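Local atomic coordinates of Crov588 (Cafeteriavirus, PDB entry 6NYR), a protein that is of unknown function but folds as a circular array of FNIP-type leucine-rich repeats, encoded by a giant virus. Residues G259-Q264 / G281-Q286; N181-S186 / E202-N207. One frame throughout, in Å; residues are numbered along the deposited sequence.

Overall arrangement
Both contacts join successive turns of the same leucine-rich-repeat solenoid, in loops between its short parallel strands. Interaction 2 precedes interaction 1 along the chain, and their centres lie about 29 Å apart. Interaction 1 follows directly after strands 255-257 and 277-279. Interaction 2 lies farther along its turns, leading into strands 189-191 and 211-213. The centre of interaction 2 lies about 38 Å from the chain centre, that of interaction 1 about 29 Å. Interaction 1 is mainly a surface contact, held by direct hydrogen bonds and a buried phenylalanine pair. Interaction 2 is partly buried. It joins its loops through leucine and proline packing and one bridging water, with no direct hydrogen bond.

Interaction 1. Residues G259-Q264 / G281-Q286; sequences GRNFNQ and GNNFNQ
Asn-263 OD1 grips the next turn with two hydrogen bonds. Asn-263 OD1 accepts from the backbone Asn-285 N at 2.9 Å and from the side-chain Gln-286 NE2 at 3.1 Å. The second bond is fairly straight, 162° at the hydrogen. The two donors flank the amide plane of Asn-263 from opposite sides, neither on a lone pair. The side chain reaches across because CG is anti to its own backbone N (chi1 -167°). Asn-285 OD1 repeats the role toward Asn-307 and Gln-308, and Asn-263 N donates to Asn-241 OD1. This is an asparagine ladder, a hallmark of leucine-rich repeats.

Near the strands, Asn-283 N donates to Arg-260 O at 2.9 Å, in the carbonyl plane. Water 1 donates to Asn-261 O at 2.7 Å and accepts from Asn-283 ND2 at 3.2 Å. Gly-281 CA makes a CA-H...O contact with Gly-259 O, 3.2 Å away.

Deeper in, the Phe-262 and Phe-284 rings lie side by side, rim to rim, with planes only 11° apart. CE2 of Phe-262 meets CD1 of Phe-284 at 3.8 Å. Gln-264 O approaches the Phe-284 ring at its edge, 3.4 Å from CE1. Gln-286 N lies over the centre of one face of the Phe-284 ring.

Because these turns each place an asparagine here that accepts from the next, the backbone bond recurs at Asn-241, Asn-263 and Asn-285.

Interaction 2. Residues N181-S186 / E202-N207; sequences NVLPNS and ENVLPN
The CB of Pro-206 points toward the preceding turn, and the ring meets it through CB, CG and CD. On one side Pro-206 CB lies 3.3 Å from Pro-184 O, and CG is just as near to that oxygen. On another side Pro-206 CD packs 4.0 Å from Leu-183 CD1. The Asn-207 amide lies nearer the surface. Asn-207 OD1 comes to 3.5 Å from Asn-185 O; both are acceptors, so no bond forms between them. CG of Asn-207 holds the crowded position between backbone N and carbonyl carbon (chi1 71°). These loops belong to consecutive turns of a leucine-rich-repeat solenoid, and each leads into the next short strand of the ring.

Leu-183 carries the apolar part of the contact. Its CG is anti to the carbonyl carbon, beside the backbone N (chi1 -61°), and Leu-205 adopts nearly the same torsions. The two side chains therefore lie side by side and point the same way. Leu-183 CD1 touches Leu-205 CD2 at 3.9 Å. Both leucines also reach Leu-190 of strand 189-191, which places them in the interior of the solenoid. Val-204 adds a looser touch to Leu-183 and also packs on Ile-178.

The polar link between the backbones runs through water 2. Water 2 accepts from Leu-183 N at 3.0 Å and donates to Val-204 O at 2.7 Å. Leu-183 N and Val-204 O are 4.8 Å apart, too far for a direct bond, and the water spans the gap. Toward the strands, Asn-185 O is held by a hydrogen bond from Ser-208 OG. Ser-186 OG bonds to Leu-165 O, and only weakly to Asn-163 O, the counterpart of Asn-185 O. Val-204 O has a second close neighbour besides the water, the methyl carbon CD1 of Leu-183 at 3.4 Å.

Interaction 1. Residues G259-Q264 / G281-Q286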
ATOM      1  N   GLY A 259      -2.337 -23.096  -9.145  1.00 46.12           N
ATOM      2  CA  GLY A 259      -1.926 -23.025  -7.761  1.00 45.60           C
ATOM      3  C   GLY A 259      -0.606 -23.735  -7.521  1.00 44.43           C
ATOM      4  O   GLY A 259       0.093 -24.156  -8.445  1.00 46.01           O
ATOM      5  N   ARG A 260      -0.281 -23.891  -6.238  1.00 43.09           N
ATOM      6  CA  ARG A 260       1.038 -24.383  -5.851  1.00 45.69           C
ATOM      7  C   ARG A 260       1.411 -25.675  -6.572  1.00 45.62           C
ATOM      8  O   ARG A 260       2.485 -25.770  -7.177  1.00 43.57           O
ATOM      9  CB  ARG A 260       1.082 -24.585  -4.333  1.00 45.18           C
ATOM     10  CG  ARG A 260       2.393 -25.169  -3.826  1.00 47.83           C
ATOM     11  CD  ARG A 260       2.480 -25.124  -2.306  1.00 48.79           C
ATOM     12  NE  ARG A 260       3.753 -25.654  -1.829  1.00 52.74           N
ATOM     13  CZ  ARG A 260       4.012 -26.949  -1.678  1.00 55.11           C
ATOM     14  NH1 ARG A 260       3.085 -27.850  -1.964  1.00 53.63           N
ATOM     15  NH2 ARG A 260       5.197 -27.343  -1.240  1.00 57.35           N
ATOM     16  N   ASN A 261       0.535 -26.678  -6.526  1.00 45.66           N
ATOM     17  CA  ASN A 261       0.950 -28.047  -6.797  1.00 44.94           C
ATOM     18  C   ASN A 261       0.837 -28.474  -8.256  1.00 45.47           C
ATOM     19  O   ASN A 261       1.308 -29.565  -8.592  1.00 47.66           O
ATOM     20  CB  ASN A 261       0.125 -29.024  -5.943  1.00 44.67           C
ATOM     21  CG  ASN A 261       0.466 -28.955  -4.466  1.00 44.61           C
ATOM     22  OD1 ASN A 261       1.357 -28.206  -4.048  1.00 41.86           O
ATOM     23  ND2 ASN A 261      -0.250 -29.736  -3.663  1.00 43.38           N
ATOM     24  N   PHE A 262       0.226 -27.679  -9.128  1.00 45.09           N
ATOM     25  CA  PHE A 262       0.086 -28.122 -10.509  1.00 45.84           C
ATOM     26  C   PHE A 262       1.460 -28.312 -11.143  1.00 48.64           C
ATOM     27  O   PHE A 262       2.260 -27.373 -11.202  1.00 45.53           O
ATOM     28  CB  PHE A 262      -0.721 -27.134 -11.336  1.00 44.83           C
ATOM     29  CG  PHE A 262      -0.826 -27.522 -12.782  1.00 43.60           C
ATOM     30  CD1 PHE A 262      -1.822 -28.383 -13.211  1.00 47.80           C
ATOM     31  CD2 PHE A 262       0.087 -27.053 -13.708  1.00 43.89           C
ATOM     32  CE1 PHE A 262      -1.920 -28.747 -14.541  1.00 48.05           C
ATOM     33  CE2 PHE A 262      -0.002 -27.415 -15.037  1.00 45.83           C
ATOM     34  CZ  PHE A 262      -1.008 -28.263 -15.455  1.00 46.67           C
ATOM     35  N   ASN A 263       1.724 -29.514 -11.644  1.00 51.63           N
ATOM     36  CA  ASN A 263       3.012 -29.845 -12.232  1.00 49.80           C
ATOM     37  C   ASN A 263       2.813 -30.929 -13.292  1.00 50.34           C
ATOM     38  O   ASN A 263       3.417 -31.993 -13.276  1.00 48.11           O
ATOM     39  CB  ASN A 263       3.985 -30.293 -11.143  1.00 48.54           C
ATOM     40  CG  ASN A 263       5.418 -30.350 -11.638  1.00 49.85           C
ATOM     41  OD1 ASN A 263       5.742 -29.818 -12.704  1.00 47.39           O
ATOM     42  ND2 ASN A 263       6.287 -30.987 -10.867  1.00 51.67           N
ATOM     43  N   GLN A 264       1.937 -30.651 -14.254  1.00 53.59           N
ATOM     44  CA  GLN A 264       1.629 -31.578 -15.333  1.00 54.30           C
ATOM     45  C   GLN A 264       2.142 -31.037 -16.662  1.00 52.66           C
ATOM     46  O   GLN A 264       2.259 -29.825 -16.856  1.00 51.70           O
ATOM     47  CB  GLN A 264       0.119 -31.822 -15.446  1.00 53.80           C
ATOM     48  CG  GLN A 264      -0.494 -32.475 -14.223  1.00 54.54           C
ATOM     49  CD  GLN A 264       0.064 -33.859 -13.957  1.00 53.19           C
ATOM     50  OE1 GLN A 264       0.273 -34.653 -14.881  1.00 50.27           O
ATOM     51  NE2 GLN A 264       0.320 -34.152 -12.689  1.00 52.54           N
ATOM     52  N   GLY A 281       2.009 -21.807 -10.700  1.00 43.73           N
ATOM     53  CA  GLY A 281       2.219 -21.905  -9.274  1.00 41.20           C
ATOM     54  C   GLY A 281       3.640 -22.321  -8.945  1.00 42.56           C
ATOM     55  O   GLY A 281       4.492 -22.492  -9.815  1.00 42.34           O
ATOM     56  N   ASN A 282       3.883 -22.495  -7.646  1.00 46.29           N
ATOM     57  CA  ASN A 282       5.243 -22.706  -7.164  1.00 46.20           C
ATOM     58  C   ASN A 282       5.901 -23.916  -7.820  1.00 45.04           C
ATOM     59  O   ASN A 282       7.078 -23.858  -8.196  1.00 47.12           O
ATOM     60  CB  ASN A 282       5.237 -22.869  -5.643  1.00 49.31           C
ATOM     61  CG  ASN A 282       6.586 -22.572  -5.021  1.00 52.21           C
ATOM     62  OD1 ASN A 282       7.561 -23.280  -5.264  1.00 55.70           O
ATOM     63  ND2 ASN A 282       6.642 -21.530  -4.200  1.00 53.52           N
ATOM     64  N   ASN A 283       5.159 -25.015  -7.983  1.00 42.29           N
ATOM     65  CA  ASN A 283       5.784 -26.287  -8.308  1.00 41.61           C
ATOM     66  C   ASN A 283       5.875 -26.595  -9.794  1.00 41.86           C
ATOM     67  O   ASN A 283       6.535 -27.577 -10.155  1.00 45.68           O
ATOM     68  CB  ASN A 283       5.034 -27.460  -7.661  1.00 41.92           C
ATOM     69  CG  ASN A 283       5.189 -27.504  -6.169  1.00 41.79           C
ATOM     70  OD1 ASN A 283       5.956 -26.735  -5.588  1.00 42.91           O
ATOM     71  ND2 ASN A 283       4.469 -28.415  -5.530  1.00 42.95           N
ATOM     72  N   PHE A 284       5.222 -25.830 -10.662  1.00 40.75           N
ATOM     73  CA  PHE A 284       5.249 -26.178 -12.075  1.00 40.73           C
ATOM     74  C   PHE A 284       6.682 -26.160 -12.593  1.00 43.20           C
ATOM     75  O   PHE A 284       7.383 -25.149 -12.476  1.00 43.10           O
ATOM     76  CB  PHE A 284       4.387 -25.230 -12.895  1.00 45.22           C
ATOM     77  CG  PHE A 284       4.428 -25.521 -14.368  1.00 47.86           C
ATOM     78  CD1 PHE A 284       3.645 -26.529 -14.910  1.00 47.64           C
ATOM     79  CD2 PHE A 284       5.252 -24.793 -15.210  1.00 47.89           C
ATOM     80  CE1 PHE A 284       3.685 -26.804 -16.262  1.00 46.46           C
ATOM     81  CE2 PHE A 284       5.294 -25.065 -16.565  1.00 47.94           C
ATOM     82  CZ  PHE A 284       4.509 -26.072 -17.088  1.00 46.94           C
ATOM     83  N   ASN A 285       7.106 -27.271 -13.186  1.00 45.19           N
ATOM     84  CA  ASN A 285       8.479 -27.408 -13.658  1.00 49.09           C
ATOM     85  C   ASN A 285       8.521 -28.408 -14.813  1.00 49.35           C
ATOM     86  O   ASN A 285       9.331 -29.336 -14.842  1.00 48.14           O
ATOM     87  CB  ASN A 285       9.401 -27.817 -12.507  1.00 46.09           C
ATOM     88  CG  ASN A 285      10.864 -27.610 -12.839  1.00 47.98           C
ATOM     89  OD1 ASN A 285      11.197 -26.929 -13.813  1.00 44.69           O
ATOM     90  ND2 ASN A 285      11.748 -28.176 -12.025  1.00 48.25           N
ATOM     91  N   GLN A 286       7.633 -28.224 -15.783  1.00 50.64           N
ATOM     92  CA  GLN A 286       7.559 -29.064 -16.968  1.00 49.17           C
ATOM     93  C   GLN A 286       8.031 -28.289 -18.192  1.00 50.41           C
ATOM     94  O   GLN A 286       7.857 -27.070 -18.284  1.00 50.58           O
ATOM     95  CB  GLN A 286       6.129 -29.563 -17.194  1.00 49.12           C
ATOM     96  CG  GLN A 286       5.572 -30.449 -16.084  1.00 48.57           C
ATOM     97  CD  GLN A 286       6.391 -31.709 -15.879  1.00 47.70           C
ATOM     98  OE1 GLN A 286       6.791 -32.364 -16.839  1.00 51.02           O
ATOM     99  NE2 GLN A 286       6.639 -32.059 -14.624  1.00 46.71           N
TER
HETATM  100  O   HOH W   1       2.997 -30.842  -6.929  1.00 45.74           O

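Interaction 2. Residues N181-S186 / E202-N207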
ATOM      1  N   ASN A 181     -28.382 -28.554 -12.752  1.00 71.22           N
ATOM      2  CA  ASN A 181     -29.455 -27.583 -12.563  1.00 73.10           C
ATOM      3  C   ASN A 181     -29.524 -27.037 -11.140  1.00 68.57           C
ATOM      4  O   ASN A 181     -30.583 -26.561 -10.711  1.00 68.97           O
ATOM      5  CB  ASN A 181     -30.816 -28.173 -12.952  1.00 75.79           C
ATOM      6  CG  ASN A 181     -30.834 -28.715 -14.367  1.00 77.55           C
ATOM      7  OD1 ASN A 181     -30.749 -29.923 -14.574  1.00 80.65           O
ATOM      8  ND2 ASN A 181     -30.937 -27.824 -15.348  1.00 74.61           N
ATOM      9  N   VAL A 182     -28.425 -27.100 -10.395  1.00 60.82           N
ATOM     10  CA  VAL A 182     -28.372 -26.501  -9.067  1.00 53.79           C
ATOM     11  C   VAL A 182     -27.914 -25.051  -9.138  1.00 52.05           C
ATOM     12  O   VAL A 182     -28.476 -24.184  -8.468  1.00 50.93           O
ATOM     13  CB  VAL A 182     -27.445 -27.330  -8.155  1.00 51.35           C
ATOM     14  CG1 VAL A 182     -27.226 -26.619  -6.827  1.00 48.11           C
ATOM     15  CG2 VAL A 182     -28.015 -28.726  -7.936  1.00 50.00           C
ATOM     16  N   LEU A 183     -26.898 -24.779  -9.944  1.00 53.34           N
ATOM     17  CA  LEU A 183     -26.374 -23.430 -10.115  1.00 54.36           C
ATOM     18  C   LEU A 183     -27.263 -22.648 -11.073  1.00 57.21           C
ATOM     19  O   LEU A 183     -27.566 -23.137 -12.167  1.00 59.40           O
ATOM     20  CB  LEU A 183     -24.948 -23.493 -10.648  1.00 52.41           C
ATOM     21  CG  LEU A 183     -23.931 -24.205  -9.753  1.00 51.05           C
ATOM     22  CD1 LEU A 183     -22.594 -24.323 -10.478  1.00 49.34           C
ATOM     23  CD2 LEU A 183     -23.758 -23.482  -8.431  1.00 49.90           C
ATOM     24  N   PRO A 184     -27.697 -21.442 -10.703  1.00 54.37           N
ATOM     25  CA  PRO A 184     -28.611 -20.702 -11.582  1.00 54.99           C
ATOM     26  C   PRO A 184     -27.978 -20.339 -12.920  1.00 57.11           C
ATOM     27  O   PRO A 184     -26.760 -20.183 -13.044  1.00 52.50           O
ATOM     28  CB  PRO A 184     -28.977 -19.455 -10.765  1.00 55.96           C
ATOM     29  CG  PRO A 184     -28.005 -19.397  -9.625  1.00 56.21           C
ATOM     30  CD  PRO A 184     -27.538 -20.802  -9.381  1.00 53.42           C
ATOM     31  N   ASN A 185     -28.843 -20.208 -13.929  1.00 63.10           N
ATOM     32  CA  ASN A 185     -28.435 -19.846 -15.278  1.00 67.70           C
ATOM     33  C   ASN A 185     -27.906 -18.425 -15.372  1.00 63.12           C
ATOM     34  O   ASN A 185     -27.360 -18.050 -16.416  1.00 75.12           O
ATOM     35  CB  ASN A 185     -29.638 -19.990 -16.214  1.00 76.03           C
ATOM     36  CG  ASN A 185     -29.973 -21.432 -16.534  1.00 81.71           C
ATOM     37  OD1 ASN A 185     -29.106 -22.212 -16.924  1.00 85.04           O
ATOM     38  ND2 ASN A 185     -31.238 -21.798 -16.357  1.00 81.47           N
ATOM     39  N   SER A 186     -28.063 -17.636 -14.313  1.00 59.30           N
ATOM     40  CA  SER A 186     -27.594 -16.259 -14.260  1.00 57.73           C
ATOM     41  C   SER A 186     -26.223 -16.102 -13.616  1.00 57.79           C
ATOM     42  O   SER A 186     -25.671 -14.995 -13.643  1.00 58.19           O
ATOM     43  CB  SER A 186     -28.616 -15.409 -13.491  1.00 57.84           C
ATOM     44  OG  SER A 186     -28.955 -16.028 -12.255  1.00 55.34           O
ATOM     45  N   GLU A 202     -20.529 -32.564 -16.524  1.00 66.49           N
ATOM     46  CA  GLU A 202     -21.145 -31.756 -17.565  1.00 69.38           C
ATOM     47  C   GLU A 202     -22.504 -31.236 -17.115  1.00 64.44           C
ATOM     48  O   GLU A 202     -23.172 -31.826 -16.263  1.00 62.21           O
ATOM     49  CB  GLU A 202     -21.299 -32.581 -18.843  1.00 78.28           C
ATOM     50  CG  GLU A 202     -20.001 -33.211 -19.324  1.00 82.09           C
ATOM     51  CD  GLU A 202     -20.189 -34.093 -20.546  1.00 84.51           C
ATOM     52  OE1 GLU A 202     -21.251 -33.993 -21.199  1.00 84.16           O
ATOM     53  OE2 GLU A 202     -19.271 -34.883 -20.849  1.00 84.58           O
ATOM     54  N   ASN A 203     -22.913 -30.118 -17.709  1.00 64.80           N
ATOM     55  CA  ASN A 203     -24.216 -29.512 -17.456  1.00 67.17           C
ATOM     56  C   ASN A 203     -24.400 -29.121 -15.994  1.00 63.78           C
ATOM     57  O   ASN A 203     -25.533 -28.989 -15.519  1.00 64.86           O
ATOM     58  CB  ASN A 203     -25.350 -30.448 -17.888  1.00 72.17           C
ATOM     59  CG  ASN A 203     -25.302 -30.778 -19.367  1.00 77.39           C
ATOM     60  OD1 ASN A 203     -25.108 -29.897 -20.204  1.00 78.44           O
ATOM     61  ND2 ASN A 203     -25.473 -32.053 -19.695  1.00 80.76           N
ATOM     62  N   VAL A 204     -23.300 -28.939 -15.274  1.00 59.65           N
ATOM     63  CA  VAL A 204     -23.334 -28.444 -13.907  1.00 56.36           C
ATOM     64  C   VAL A 204     -23.002 -26.960 -13.842  1.00 56.05           C
ATOM     65  O   VAL A 204     -23.664 -26.204 -13.132  1.00 56.63           O
ATOM     66  CB  VAL A 204     -22.374 -29.270 -13.025  1.00 55.48           C
ATOM     67  CG1 VAL A 204     -22.233 -28.643 -11.652  1.00 53.61           C
ATOM     68  CG2 VAL A 204     -22.862 -30.712 -12.917  1.00 56.21           C
ATOM     69  N   LEU A 205     -21.977 -26.530 -14.563  1.00 56.88           N
ATOM     70  CA  LEU A 205     -21.631 -25.113 -14.624  1.00 57.82           C
ATOM     71  C   LEU A 205     -22.511 -24.410 -15.651  1.00 60.30           C
ATOM     72  O   LEU A 205     -22.623 -24.881 -16.788  1.00 61.24           O
ATOM     73  CB  LEU A 205     -20.158 -24.939 -14.969  1.00 53.30           C
ATOM     74  CG  LEU A 205     -19.188 -25.486 -13.914  1.00 49.15           C
ATOM     75  CD1 LEU A 205     -17.750 -25.355 -14.384  1.00 49.95           C
ATOM     76  CD2 LEU A 205     -19.394 -24.793 -12.575  1.00 46.17           C
ATOM     77  N   PRO A 206     -23.154 -23.301 -15.289  1.00 60.95           N
ATOM     78  CA  PRO A 206     -24.110 -22.673 -16.207  1.00 61.87           C
ATOM     79  C   PRO A 206     -23.426 -21.976 -17.372  1.00 59.64           C
ATOM     80  O   PRO A 206     -22.229 -21.682 -17.355  1.00 55.57           O
ATOM     81  CB  PRO A 206     -24.857 -21.670 -15.318  1.00 61.34           C
ATOM     82  CG  PRO A 206     -23.874 -21.325 -14.245  1.00 60.92           C
ATOM     83  CD  PRO A 206     -23.043 -22.568 -14.011  1.00 59.80           C
ATOM     84  N   ASN A 207     -24.237 -21.690 -18.393  1.00 65.39           N
ATOM     85  CA  ASN A 207     -23.772 -21.109 -19.644  1.00 67.69           C
ATOM     86  C   ASN A 207     -23.360 -19.655 -19.521  1.00 62.30           C
ATOM     87  O   ASN A 207     -22.966 -19.054 -20.528  1.00 63.12           O
ATOM     88  CB  ASN A 207     -24.888 -21.200 -20.688  1.00 73.32           C
ATOM     89  CG  ASN A 207     -26.040 -20.237 -20.391  1.00 77.54           C
ATOM     90  OD1 ASN A 207     -26.198 -19.770 -19.257  1.00 75.62           O
ATOM     91  ND2 ASN A 207     -26.840 -19.931 -21.409  1.00 81.27           N
TER
HETATM   92  O   HOH W   2     -25.771 -26.988 -11.570  1.00 44.34           O